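Local coordinates for glutathione S-transferase family protein (Populus trichocarpa, PDB 5F06) that probably conjugates glutathione to electrophilic compounds as a phi-class glutathione transferase, and binds glutathione covalently through a cysteine, at residues A[108-119]-A[172-181]. Numbering follows the deposited sequence.
Sequences NPAIAPIVFQFM and YTYYLMKTPA
Tyr-172 drives its ring as a knob into a hole formed by Asn-108, Ile-111, Ala-112 and Val-115, packing helix 170-176 against helix 90-120 inside the all-helical C-terminal domain of the glutathione transferase fold. The two segment axes come within 9.5 Å and cross at 48°. Small Ala-112 suits the floor of the hole: its CA lies over one ring face, a CH-pi contact 4.1 Å from the centroid of Tyr-172. Branched Val-115 fills the flank, CB standing 3.7 Å from Tyr-172 CD1 and CG1 meeting the ring at its edge. Ile-111 is extended through both torsions (chi1 -169°, chi2 164°), which lets CD1 reach the backbone of Tyr-172 and Leu-176 CB. Farther along, Leu-176 CD1 meets Ile-114 CG2 at 3.7 Å, and in one of its two conformers Met-119 brings CE near Tyr-175 O. A type I turn from Leu-176 to Thr-179 brings Thr-179 CB over a face of the Phe-118 ring, 3.9 Å from its centroid. Threonine serves doubly here, since its OG1 donates to Leu-176 O in the carbonyl plane while CG2 packs on the ring. The contact borders the glutathione site: Tyr-172 and Tyr-175 both touch the glutathione-binding Thr-11, and Tyr-175 OH is hydrogen-bonded to Met-9 O and Met-211 O. No direct hydrogen bond joins the segments, but one water does, donating to Ala-112 O at 3.0 Å and lying 2.8 Å from Tyr-172 OH.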
# COMPACT_ATOMS: atom_id res chain seq x y z
N ASN A 108 3.18 7.81 -2.69
CA ASN A 108 2.50 8.43 -1.55
C ASN A 108 3.43 8.80 -0.39
O ASN A 108 3.27 9.87 0.20
CB ASN A 108 1.38 7.53 -1.04
CG ASN A 108 0.48 8.24 -0.05
OD1 ASN A 108 -0.15 9.25 -0.38
ND2 ASN A 108 0.41 7.73 1.17
N PRO A 109 4.39 7.93 -0.05
CA PRO A 109 5.28 8.28 1.07
C PRO A 109 6.14 9.51 0.79
O PRO A 109 6.65 10.11 1.74
CB PRO A 109 6.15 7.03 1.23
CG PRO A 109 5.39 5.93 0.59
CD PRO A 109 4.65 6.57 -0.54
N ALA A 110 6.30 9.87 -0.48
CA ALA A 110 7.10 11.03 -0.87
C ALA A 110 6.24 12.29 -1.00
O ALA A 110 6.68 13.38 -0.63
CB ALA A 110 7.84 10.75 -2.18
N ILE A 111 5.01 12.16 -1.51
CA ILE A 111 4.17 13.34 -1.72
C ILE A 111 3.39 13.73 -0.46
O ILE A 111 3.12 14.91 -0.24
CB ILE A 111 3.18 13.12 -2.89
CG1 ILE A 111 2.52 14.45 -3.26
CG2 ILE A 111 2.14 12.05 -2.56
CD1 ILE A 111 1.85 14.44 -4.62
N ALA A 112 3.04 12.75 0.37
CA ALA A 112 2.23 13.04 1.55
C ALA A 112 2.91 14.07 2.48
O ALA A 112 2.25 15.02 2.92
CB ALA A 112 1.93 11.75 2.32
N PRO A 113 4.21 13.90 2.78
CA PRO A 113 4.84 14.87 3.69
C PRO A 113 4.88 16.29 3.12
O PRO A 113 4.82 17.26 3.88
CB PRO A 113 6.26 14.32 3.87
CG PRO A 113 6.19 12.90 3.44
CD PRO A 113 5.15 12.85 2.37
N ILE A 114 4.99 16.41 1.80
CA ILE A 114 5.01 17.73 1.17
C ILE A 114 3.70 18.44 1.46
O ILE A 114 3.68 19.58 1.93
CB ILE A 114 5.23 17.62 -0.36
CG1 ILE A 114 6.57 16.95 -0.65
CG2 ILE A 114 5.16 19.00 -1.00
CD1 ILE A 114 6.79 16.62 -2.13
N VAL A 115 2.59 17.75 1.20
CA VAL A 115 1.27 18.34 1.36
C VAL A 115 0.97 18.58 2.83
O VAL A 115 0.33 19.57 3.19
CB VAL A 115 0.19 17.44 0.72
CG1 VAL A 115 -1.22 17.92 1.08
CG2 VAL A 115 0.36 17.41 -0.79
N PHE A 116 1.44 17.67 3.68
CA PHE A 116 1.25 17.81 5.12
C PHE A 116 1.87 19.11 5.61
O PHE A 116 1.24 19.88 6.34
CB PHE A 116 1.86 16.63 5.88
CG PHE A 116 1.70 16.73 7.37
CD1 PHE A 116 0.59 16.21 8.00
CD2 PHE A 116 2.67 17.37 8.14
CE1 PHE A 116 0.44 16.31 9.38
CE2 PHE A 116 2.53 17.47 9.51
CZ PHE A 116 1.42 16.94 10.13
N GLN A 117 3.11 19.35 5.21
CA GLN A 117 3.83 20.53 5.66
C GLN A 117 3.16 21.82 5.18
O GLN A 117 3.03 22.78 5.95
CB GLN A 117 5.29 20.47 5.18
CG GLN A 117 6.15 19.47 5.94
CD GLN A 117 6.17 19.73 7.44
OE1 GLN A 117 6.19 20.88 7.88
NE2 GLN A 117 6.16 18.66 8.23
N PHE A 118 2.72 21.85 3.93
CA PHE A 118 2.07 23.03 3.38
C PHE A 118 0.65 23.26 3.92
O PHE A 118 0.27 24.39 4.21
CB PHE A 118 2.01 22.94 1.85
CG PHE A 118 3.30 23.30 1.17
CD1 PHE A 118 3.81 24.59 1.24
CD2 PHE A 118 4.00 22.36 0.43
CE1 PHE A 118 4.99 24.93 0.60
CE2 PHE A 118 5.18 22.69 -0.21
CZ PHE A 118 5.67 23.98 -0.13
N MET A 119 -0.12 22.18 4.04
CA MET A 119 -1.56 22.29 4.28
C MET A 119 -1.98 21.95 5.71
O MET A 119 -2.92 22.55 6.24
CB MET A 119 -2.32 21.37 3.31
CG MET A 119 -2.02 21.63 1.84
SD MET A 119 -2.33 23.34 1.36
CE MET A 119 -2.14 23.22 -0.42
N TYR A 172 -3.61 13.92 -3.61
CA TYR A 172 -2.41 14.58 -3.09
C TYR A 172 -1.75 15.42 -4.17
O TYR A 172 -1.20 16.49 -3.90
CB TYR A 172 -1.40 13.56 -2.54
CG TYR A 172 -1.55 13.28 -1.07
CD1 TYR A 172 -1.57 14.31 -0.14
CD2 TYR A 172 -1.65 11.98 -0.59
CE1 TYR A 172 -1.71 14.06 1.21
CE2 TYR A 172 -1.78 11.72 0.76
CZ TYR A 172 -1.81 12.77 1.65
OH TYR A 172 -1.94 12.51 3.00
N THR A 173 -1.81 14.95 -5.41
CA THR A 173 -1.19 15.69 -6.49
C THR A 173 -1.96 16.99 -6.71
O THR A 173 -1.36 18.03 -6.96
CB THR A 173 -1.13 14.87 -7.78
OG1 THR A 173 -0.51 13.61 -7.51
CG2 THR A 173 -0.32 15.60 -8.85
N TYR A 174 -3.29 16.94 -6.58
CA TYR A 174 -4.10 18.13 -6.76
C TYR A 174 -3.65 19.24 -5.82
O TYR A 174 -3.53 20.40 -6.22
CB TYR A 174 -5.59 17.83 -6.54
CG TYR A 174 -6.47 19.02 -6.83
CD1 TYR A 174 -6.63 19.47 -8.13
CD2 TYR A 174 -7.12 19.70 -5.82
CE1 TYR A 174 -7.42 20.55 -8.42
CE2 TYR A 174 -7.91 20.80 -6.09
CZ TYR A 174 -8.06 21.22 -7.40
OH TYR A 174 -8.84 22.31 -7.69
N TYR A 175 -3.36 18.88 -4.58
CA TYR A 175 -2.92 19.87 -3.60
C TYR A 175 -1.46 20.27 -3.83
O TYR A 175 -1.10 21.43 -3.62
CB TYR A 175 -3.11 19.34 -2.19
CG TYR A 175 -4.53 19.49 -1.65
CD1 TYR A 175 -5.34 20.55 -2.03
CD2 TYR A 175 -5.04 18.58 -0.73
CE1 TYR A 175 -6.62 20.70 -1.54
CE2 TYR A 175 -6.33 18.73 -0.23
CZ TYR A 175 -7.11 19.79 -0.64
OH TYR A 175 -8.38 19.95 -0.15
N LEU A 176 -0.62 19.32 -4.24
CA LEU A 176 0.77 19.63 -4.57
C LEU A 176 0.83 20.73 -5.63
O LEU A 176 1.66 21.64 -5.56
CB LEU A 176 1.50 18.38 -5.07
CG LEU A 176 2.96 18.56 -5.49
CD1 LEU A 176 3.91 18.21 -4.36
CD2 LEU A 176 3.27 17.72 -6.73
N MET A 177 -0.06 20.66 -6.61
CA MET A 177 -0.03 21.59 -7.74
C MET A 177 -0.43 23.00 -7.32
O MET A 177 -0.27 23.94 -8.10
CB MET A 177 -0.93 21.09 -8.87
CG MET A 177 -0.44 19.79 -9.51
SD MET A 177 1.26 19.86 -10.09
CE MET A 177 1.07 20.92 -11.52
N LYS A 178 -0.93 23.15 -6.10
CA LYS A 178 -1.25 24.47 -5.56
C LYS A 178 -0.04 25.11 -4.90
O LYS A 178 -0.06 26.30 -4.56
CB LYS A 178 -2.39 24.36 -4.54
CG LYS A 178 -3.69 23.82 -5.10
CD LYS A 178 -4.77 23.79 -4.03
CE LYS A 178 -6.11 23.38 -4.59
NZ LYS A 178 -6.68 24.41 -5.51
N THR A 179 1.02 24.33 -4.70
CA THR A 179 2.21 24.78 -3.99
C THR A 179 3.38 24.99 -4.96
O THR A 179 3.30 24.63 -6.13
CB THR A 179 2.65 23.75 -2.91
OG1 THR A 179 3.34 22.66 -3.52
CG2 THR A 179 1.45 23.23 -2.13
N PRO A 180 4.48 25.58 -4.47
CA PRO A 180 5.67 25.73 -5.32
C PRO A 180 6.23 24.39 -5.79
O PRO A 180 6.91 24.32 -6.81
CB PRO A 180 6.67 26.45 -4.41
CG PRO A 180 5.83 27.17 -3.42
CD PRO A 180 4.65 26.27 -3.17
N ALA A 181 5.94 23.33 -5.03
CA ALA A 181 6.42 21.99 -5.37
C ALA A 181 5.76 21.46 -6.64
O ALA A 181 6.14 20.40 -7.15
CB ALA A 181 6.18 21.03 -4.21
O HOH W 1 -0.18 14.06 4.46